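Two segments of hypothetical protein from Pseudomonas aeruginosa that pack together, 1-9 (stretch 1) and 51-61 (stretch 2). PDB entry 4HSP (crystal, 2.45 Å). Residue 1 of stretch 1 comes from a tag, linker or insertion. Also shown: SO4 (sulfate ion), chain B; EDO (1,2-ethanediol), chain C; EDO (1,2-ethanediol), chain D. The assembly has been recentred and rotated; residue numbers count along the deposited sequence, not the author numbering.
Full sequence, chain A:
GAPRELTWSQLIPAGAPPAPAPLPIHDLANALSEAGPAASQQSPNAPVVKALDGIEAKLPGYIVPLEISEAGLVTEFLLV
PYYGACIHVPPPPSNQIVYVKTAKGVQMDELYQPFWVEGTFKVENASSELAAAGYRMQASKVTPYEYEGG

Stretch 1, residues 1-9: GAPRELTWS
Stretch 2, residues 51-61: ALDGIEAKLPG

The contact is a short parallel pairing of two strands from one chain, with Arg4-Glu5 running beside Ala57-Lys58 and 773 Å² buried in total. Register is fixed by two bridges: Arg4 with Ala57 (CA to CA 4.7 Å) and Glu5 with Lys58 (CA to CA 4.6 Å). Three backbone hydrogen bonds hold it. Arg4 N donates to Glu56 O at 2.9 Å and 166°, Lys58 N donates to Arg4 O at 3.0 Å and a more bent 136°, and Leu6 N donates to Lys58 O at 2.8 Å and 171°. The shared carbonyls also receive CA-H...O contacts, the shortest being Ala57 CA to Arg4 O at 3.3 Å. Backbone angles are extended on both sides: phi/psi is -77/120 at Arg4, -73/133 at Glu5, -120/166 at Ala57 and -139/122 at Lys58.

Leu6 has the largest area covered by the other stretch, 106 Å². Its phi/psi is -113/157, its rotamer m,t (chi1 -62°, chi2 -179°), and its CB points sideways, and the side chain meets several apolar groups of stretch 2. Leu6 CD1 lies 3.7 Å from Ala57 CB, Leu6 CD2 4.2 Å from Leu52 CD2, and Leu6 CB 3.7 Å from Leu59 CD1. Leu52 reaches this cluster from the start of a type II turn, Leu52 to Ile55, in which Gly54 takes phi/psi 89/0; the bond from Ile55 N to Leu52 O is weak at 3.4 Å.

Lys58, with 80 Å² covered, has an all-t side chain (chi1 175°, chi2 -163°, chi3 -168°, chi4 -176°) on the same sheet face as Glu5. The two are neighbours without a salt bridge: Lys58 NZ stays 4.8 Å from Glu5 OE1, the nearer carboxylate oxygen.

Leu59, with 78 Å² covered, is t,p (chi1 -167°, chi2 56°) at phi/psi -136/139. Its CB points sideways, but the end of the side chain comes nearer, with CD1 against Leu6 and CD2 over Trp8. Leu59 CD2 is 3.9 Å from the centroid of the Trp8 six-membered ring and 13° off its normal, a CH-pi contact over the face. Trp8 (chi1 -75°, m; chi2 94°) uses its ring edge as well: NE1 donates to Pro60 O at 2.7 Å and 139°.

On the face shared with Ala57, Arg4 (chi1 -62°, m) extends its guanidinium over Ile55, NH1 to CG2 3.5 Å. A sulfate bridges the stretches there: its O2 accepts from Arg4 NH1 at 2.7 Å and Glu56 N at 3.1 Å.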

ATOM      1  N   GLY A   1      18.706  26.334  14.457  1.00 87.05           N
ATOM      2  CA  GLY A   1      17.443  27.063  14.532  1.00 86.01           C
ATOM      3  C   GLY A   1      16.390  26.559  13.567  1.00 84.11           C
ATOM      4  O   GLY A   1      16.450  25.406  13.135  1.00 82.26           O
ATOM      5  N   ALA A   2      15.416  27.437  13.237  1.00 77.45           N
ATOM      6  CA  ALA A   2      14.310  27.158  12.332  1.00 73.89           C
ATOM      7  C   ALA A   2      14.825  26.762  10.940  1.00 74.57           C
ATOM      8  O   ALA A   2      15.681  27.458  10.392  1.00 76.07           O
ATOM      9  CB  ALA A   2      13.400  28.372  12.231  1.00 74.34           C
ATOM     10  N   PRO A   3      14.355  25.647  10.351  1.00 66.25           N
ATOM     11  CA  PRO A   3      14.864  25.274   9.029  1.00 63.53           C
ATOM     12  C   PRO A   3      14.341  26.169   7.905  1.00 65.22           C
ATOM     13  O   PRO A   3      13.195  26.643   7.951  1.00 64.78           O
ATOM     14  CB  PRO A   3      14.379  23.838   8.857  1.00 64.05           C
ATOM     15  CG  PRO A   3      13.176  23.748   9.709  1.00 69.04           C
ATOM     16  CD  PRO A   3      13.370  24.669  10.853  1.00 66.96           C
ATOM     17  N   ARG A   4      15.212  26.399   6.896  1.00 59.85           N
ATOM     18  CA  ARG A   4      14.916  27.112   5.642  1.00 56.94           C
ATOM     19  C   ARG A   4      14.149  26.133   4.776  1.00 56.96           C
ATOM     20  O   ARG A   4      14.672  25.064   4.485  1.00 53.89           O
ATOM     21  CB  ARG A   4      16.219  27.564   4.903  1.00 55.08           C
ATOM     22  CG  ARG A   4      17.103  28.539   5.667  1.00 77.25           C
ATOM     23  CD  ARG A   4      18.612  28.278   5.582  1.00 88.29           C
ATOM     24  NE  ARG A   4      19.284  29.100   4.566  1.00 93.62           N
ATOM     25  CZ  ARG A   4      20.468  29.697   4.712  1.00 98.65           C
ATOM     26  NH1 ARG A   4      21.134  29.604   5.859  1.00 84.45           N
ATOM     27  NH2 ARG A   4      20.986  30.408   3.717  1.00 78.58           N
ATOM     28  N   GLU A   5      12.915  26.452   4.393  1.00 53.97           N
ATOM     29  CA  GLU A   5      12.154  25.584   3.501  1.00 50.51           C
ATOM     30  C   GLU A   5      12.728  25.678   2.097  1.00 53.81           C
ATOM     31  O   GLU A   5      12.978  26.760   1.591  1.00 55.40           O
ATOM     32  CB  GLU A   5      10.659  25.912   3.503  1.00 50.72           C
ATOM     33  CG  GLU A   5       9.862  24.968   2.616  1.00 58.51           C
ATOM     34  CD  GLU A   5       8.380  25.227   2.460  1.00 69.93           C
ATOM     35  OE1 GLU A   5       7.809  26.012   3.249  1.00 58.88           O
ATOM     36  OE2 GLU A   5       7.779  24.600   1.560  1.00 62.05           O
ATOM     37  N   LEU A   6      12.937  24.532   1.481  1.00 50.75           N
ATOM     38  CA  LEU A   6      13.432  24.414   0.117  1.00 49.46           C
ATOM     39  C   LEU A   6      12.363  23.833  -0.794  1.00 49.78           C
ATOM     40  O   LEU A   6      11.426  23.197  -0.322  1.00 47.53           O
ATOM     41  CB  LEU A   6      14.682  23.508   0.075  1.00 49.44           C
ATOM     42  CG  LEU A   6      15.934  23.952   0.870  1.00 54.64           C
ATOM     43  CD1 LEU A   6      17.060  22.935   0.666  1.00 54.75           C
ATOM     44  CD2 LEU A   6      16.392  25.351   0.461  1.00 53.59           C
ATOM     45  N   THR A   7      12.485  24.095  -2.101  1.00 45.98           N
ATOM     46  CA  THR A   7      11.689  23.475  -3.155  1.00 43.75           C
ATOM     47  C   THR A   7      12.674  22.603  -3.906  1.00 49.96           C
ATOM     48  O   THR A   7      13.874  22.874  -3.849  1.00 51.50           O
ATOM     49  CB  THR A   7      10.989  24.498  -4.046  1.00 49.59           C
ATOM     50  OG1 THR A   7      11.959  25.156  -4.873  1.00 53.09           O
ATOM     51  CG2 THR A   7      10.127  25.500  -3.262  1.00 45.87           C
ATOM     52  N   TRP A   8      12.202  21.600  -4.659  1.00 45.56           N
ATOM     53  CA  TRP A   8      13.116  20.776  -5.427  1.00 43.91           C
ATOM     54  C   TRP A   8      13.840  21.569  -6.507  1.00 48.68           C
ATOM     55  O   TRP A   8      14.978  21.242  -6.799  1.00 49.94           O
ATOM     56  CB  TRP A   8      12.381  19.586  -6.026  1.00 41.65           C
ATOM     57  CG  TRP A   8      12.095  18.562  -4.972  1.00 41.92           C
ATOM     58  CD1 TRP A   8      10.955  18.445  -4.228  1.00 44.78           C
ATOM     59  CD2 TRP A   8      13.042  17.654  -4.401  1.00 40.97           C
ATOM     60  NE1 TRP A   8      11.091  17.422  -3.318  1.00 44.17           N
ATOM     61  CE2 TRP A   8      12.354  16.895  -3.426  1.00 45.26           C
ATOM     62  CE3 TRP A   8      14.380  17.339  -4.684  1.00 41.33           C
ATOM     63  CZ2 TRP A   8      12.963  15.842  -2.730  1.00 44.39           C
ATOM     64  CZ3 TRP A   8      14.986  16.309  -3.984  1.00 42.87           C
ATOM     65  CH2 TRP A   8      14.286  15.578  -3.013  1.00 43.76           C
ATOM     66  N   SER A   9      13.222  22.625  -7.054  1.00 45.68           N
ATOM     67  CA  SER A   9      13.837  23.458  -8.099  1.00 46.58           C
ATOM     68  C   SER A   9      15.023  24.272  -7.573  1.00 52.07           C
ATOM     69  O   SER A   9      15.864  24.662  -8.380  1.00 52.11           O
ATOM     70  CB  SER A   9      12.816  24.392  -8.750  1.00 49.29           C
ATOM     71  OG  SER A   9      12.201  25.233  -7.790  1.00 62.66           O
ATOM     72  N   ALA A  51      25.894  26.587  -2.456  1.00 58.91           N
ATOM     73  CA  ALA A  51      25.513  27.552  -1.403  1.00 58.98           C
ATOM     74  C   ALA A  51      24.558  26.941  -0.362  1.00 63.85           C
ATOM     75  O   ALA A  51      24.221  27.586   0.636  1.00 65.80           O
ATOM     76  CB  ALA A  51      24.878  28.792  -2.022  1.00 58.66           C
ATOM     77  N   LEU A  52      24.129  25.710  -0.597  1.00 59.50           N
ATOM     78  CA  LEU A  52      23.218  25.013   0.293  1.00 58.93           C
ATOM     79  C   LEU A  52      23.973  24.252   1.377  1.00 64.19           C
ATOM     80  O   LEU A  52      23.348  23.811   2.334  1.00 64.83           O
ATOM     81  CB  LEU A  52      22.320  24.035  -0.522  1.00 56.30           C
ATOM     82  CG  LEU A  52      21.303  24.658  -1.522  1.00 59.06           C
ATOM     83  CD1 LEU A  52      20.504  23.590  -2.232  1.00 56.35           C
ATOM     84  CD2 LEU A  52      20.360  25.686  -0.856  1.00 59.37           C
ATOM     85  N   ASP A  53      25.301  24.105   1.241  1.00 61.85           N
ATOM     86  CA  ASP A  53      26.112  23.302   2.155  1.00 64.02           C
ATOM     87  C   ASP A  53      26.137  23.849   3.564  1.00 68.95           C
ATOM     88  O   ASP A  53      26.525  24.994   3.775  1.00 71.73           O
ATOM     89  CB  ASP A  53      27.558  23.131   1.636  1.00 67.79           C
ATOM     90  CG  ASP A  53      28.360  22.042   2.350  1.00 77.70           C
ATOM     91  OD1 ASP A  53      27.915  20.871   2.344  1.00 76.89           O
ATOM     92  OD2 ASP A  53      29.452  22.359   2.882  1.00 85.81           O
ATOM     93  N   GLY A  54      25.744  23.007   4.515  1.00 63.16           N
ATOM     94  CA  GLY A  54      25.758  23.332   5.939  1.00 63.34           C
ATOM     95  C   GLY A  54      24.522  23.992   6.499  1.00 64.92           C
ATOM     96  O   GLY A  54      24.480  24.278   7.691  1.00 66.49           O
ATOM     97  N   ILE A  55      23.502  24.241   5.678  1.00 60.18           N
ATOM     98  CA  ILE A  55      22.311  24.932   6.198  1.00 59.22           C
ATOM     99  C   ILE A  55      21.366  23.944   6.920  1.00 63.98           C
ATOM    100  O   ILE A  55      21.486  22.730   6.752  1.00 61.93           O
ATOM    101  CB  ILE A  55      21.560  25.730   5.072  1.00 59.01           C
ATOM    102  CG1 ILE A  55      20.765  24.800   4.127  1.00 55.43           C
ATOM    103  CG2 ILE A  55      22.494  26.719   4.311  1.00 57.36           C
ATOM    104  CD1 ILE A  55      19.741  25.469   3.332  1.00 53.91           C
ATOM    105  N   GLU A  56      20.439  24.487   7.724  1.00 61.43           N
ATOM    106  CA  GLU A  56      19.346  23.752   8.362  1.00 60.71           C
ATOM    107  C   GLU A  56      18.205  23.867   7.365  1.00 61.23           C
ATOM    108  O   GLU A  56      17.734  24.969   7.113  1.00 61.39           O
ATOM    109  CB  GLU A  56      19.011  24.355   9.753  1.00 64.45           C
ATOM    110  CG  GLU A  56      18.624  23.353  10.832  1.00 78.97           C
ATOM    111  CD  GLU A  56      19.652  22.289  11.187  1.00 96.18           C
ATOM    112  OE1 GLU A  56      20.872  22.570  11.106  1.00 77.36           O
ATOM    113  OE2 GLU A  56      19.228  21.175  11.576  1.00 89.57           O
ATOM    114  N   ALA A  57      17.843  22.779   6.699  1.00 56.13           N
ATOM    115  CA  ALA A  57      16.823  22.839   5.635  1.00 53.68           C
ATOM    116  C   ALA A  57      15.605  21.963   5.912  1.00 57.54           C
ATOM    117  O   ALA A  57      15.634  21.119   6.796  1.00 58.69           O
ATOM    118  CB  ALA A  57      17.440  22.456   4.295  1.00 52.39           C
ATOM    119  N   LYS A  58      14.532  22.190   5.152  1.00 53.32           N
ATOM    120  CA  LYS A  58      13.255  21.477   5.231  1.00 52.80           C
ATOM    121  C   LYS A  58      12.784  21.248   3.787  1.00 56.32           C
ATOM    122  O   LYS A  58      12.659  22.188   2.998  1.00 54.16           O
ATOM    123  CB  LYS A  58      12.270  22.308   6.066  1.00 55.76           C
ATOM    124  CG  LYS A  58      10.853  21.788   6.175  1.00 58.66           C
ATOM    125  CD  LYS A  58       9.970  22.935   6.657  1.00 64.73           C
ATOM    126  CE  LYS A  58       8.601  22.499   7.091  1.00 76.51           C
ATOM    127  NZ  LYS A  58       7.773  23.671   7.463  1.00 87.86           N
ATOM    128  N   LEU A  59      12.588  20.003   3.426  1.00 53.19           N
ATOM    129  CA  LEU A  59      12.204  19.666   2.062  1.00 51.06           C
ATOM    130  C   LEU A  59      11.083  18.621   2.049  1.00 53.00           C
ATOM    131  O   LEU A  59      11.118  17.712   2.890  1.00 52.76           O
ATOM    132  CB  LEU A  59      13.476  19.124   1.387  1.00 50.55           C
ATOM    133  CG  LEU A  59      13.561  18.930  -0.114  1.00 53.57           C
ATOM    134  CD1 LEU A  59      13.267  20.215  -0.898  1.00 49.79           C
ATOM    135  CD2 LEU A  59      14.952  18.423  -0.458  1.00 59.24           C
ATOM    136  N   PRO A  60      10.058  18.735   1.150  1.00 48.84           N
ATOM    137  CA  PRO A  60       9.012  17.686   1.100  1.00 47.86           C
ATOM    138  C   PRO A  60       9.388  16.583   0.105  1.00 49.67           C
ATOM    139  O   PRO A  60      10.157  16.815  -0.833  1.00 47.14           O
ATOM    140  CB  PRO A  60       7.787  18.465   0.633  1.00 48.56           C
ATOM    141  CG  PRO A  60       8.377  19.530  -0.288  1.00 50.83           C
ATOM    142  CD  PRO A  60       9.819  19.761   0.105  1.00 47.67           C
ATOM    143  N   GLY A  61       8.843  15.395   0.286  1.00 47.94           N
ATOM    144  CA  GLY A  61       9.134  14.311  -0.643  1.00 46.59           C
ATOM    145  C   GLY A  61       8.664  12.935  -0.224  1.00 51.28           C
ATOM    146  O   GLY A  61       7.968  12.786   0.775  1.00 50.62           O
TER
HETATM  147  S   SO4 B 201      21.854  28.170   8.734  0.50 66.04           S
HETATM  148  O1  SO4 B 201      21.137  27.823   9.966  0.50 66.85           O
HETATM  149  O2  SO4 B 201      21.114  27.537   7.659  0.50 69.84           O
HETATM  150  O3  SO4 B 201      21.859  29.613   8.469  0.50 64.29           O
HETATM  151  O4  SO4 B 201      23.226  27.660   8.825  0.50 65.74           O
HETATM  152  C1  EDO C 202      16.472  29.165   1.566  1.00 86.15           C
HETATM  153  O1  EDO C 202      15.151  29.304   1.002  1.00 85.61           O
HETATM  154  C2  EDO C 202      17.610  29.429   0.521  1.00 84.74           C
HETATM  155  O2  EDO C 202      18.900  29.151   1.088  1.00 83.21           O
HETATM  156  C1  EDO D 203       9.484  28.089   0.200  1.00 66.82           C
HETATM  157  O1  EDO D 203       9.050  29.230   0.917  1.00 69.59           O
HETATM  158  C2  EDO D 203      10.351  28.523  -0.997  1.00 68.37           C
HETATM  159  O2  EDO D 203      11.715  28.261  -0.708  1.00 70.17           O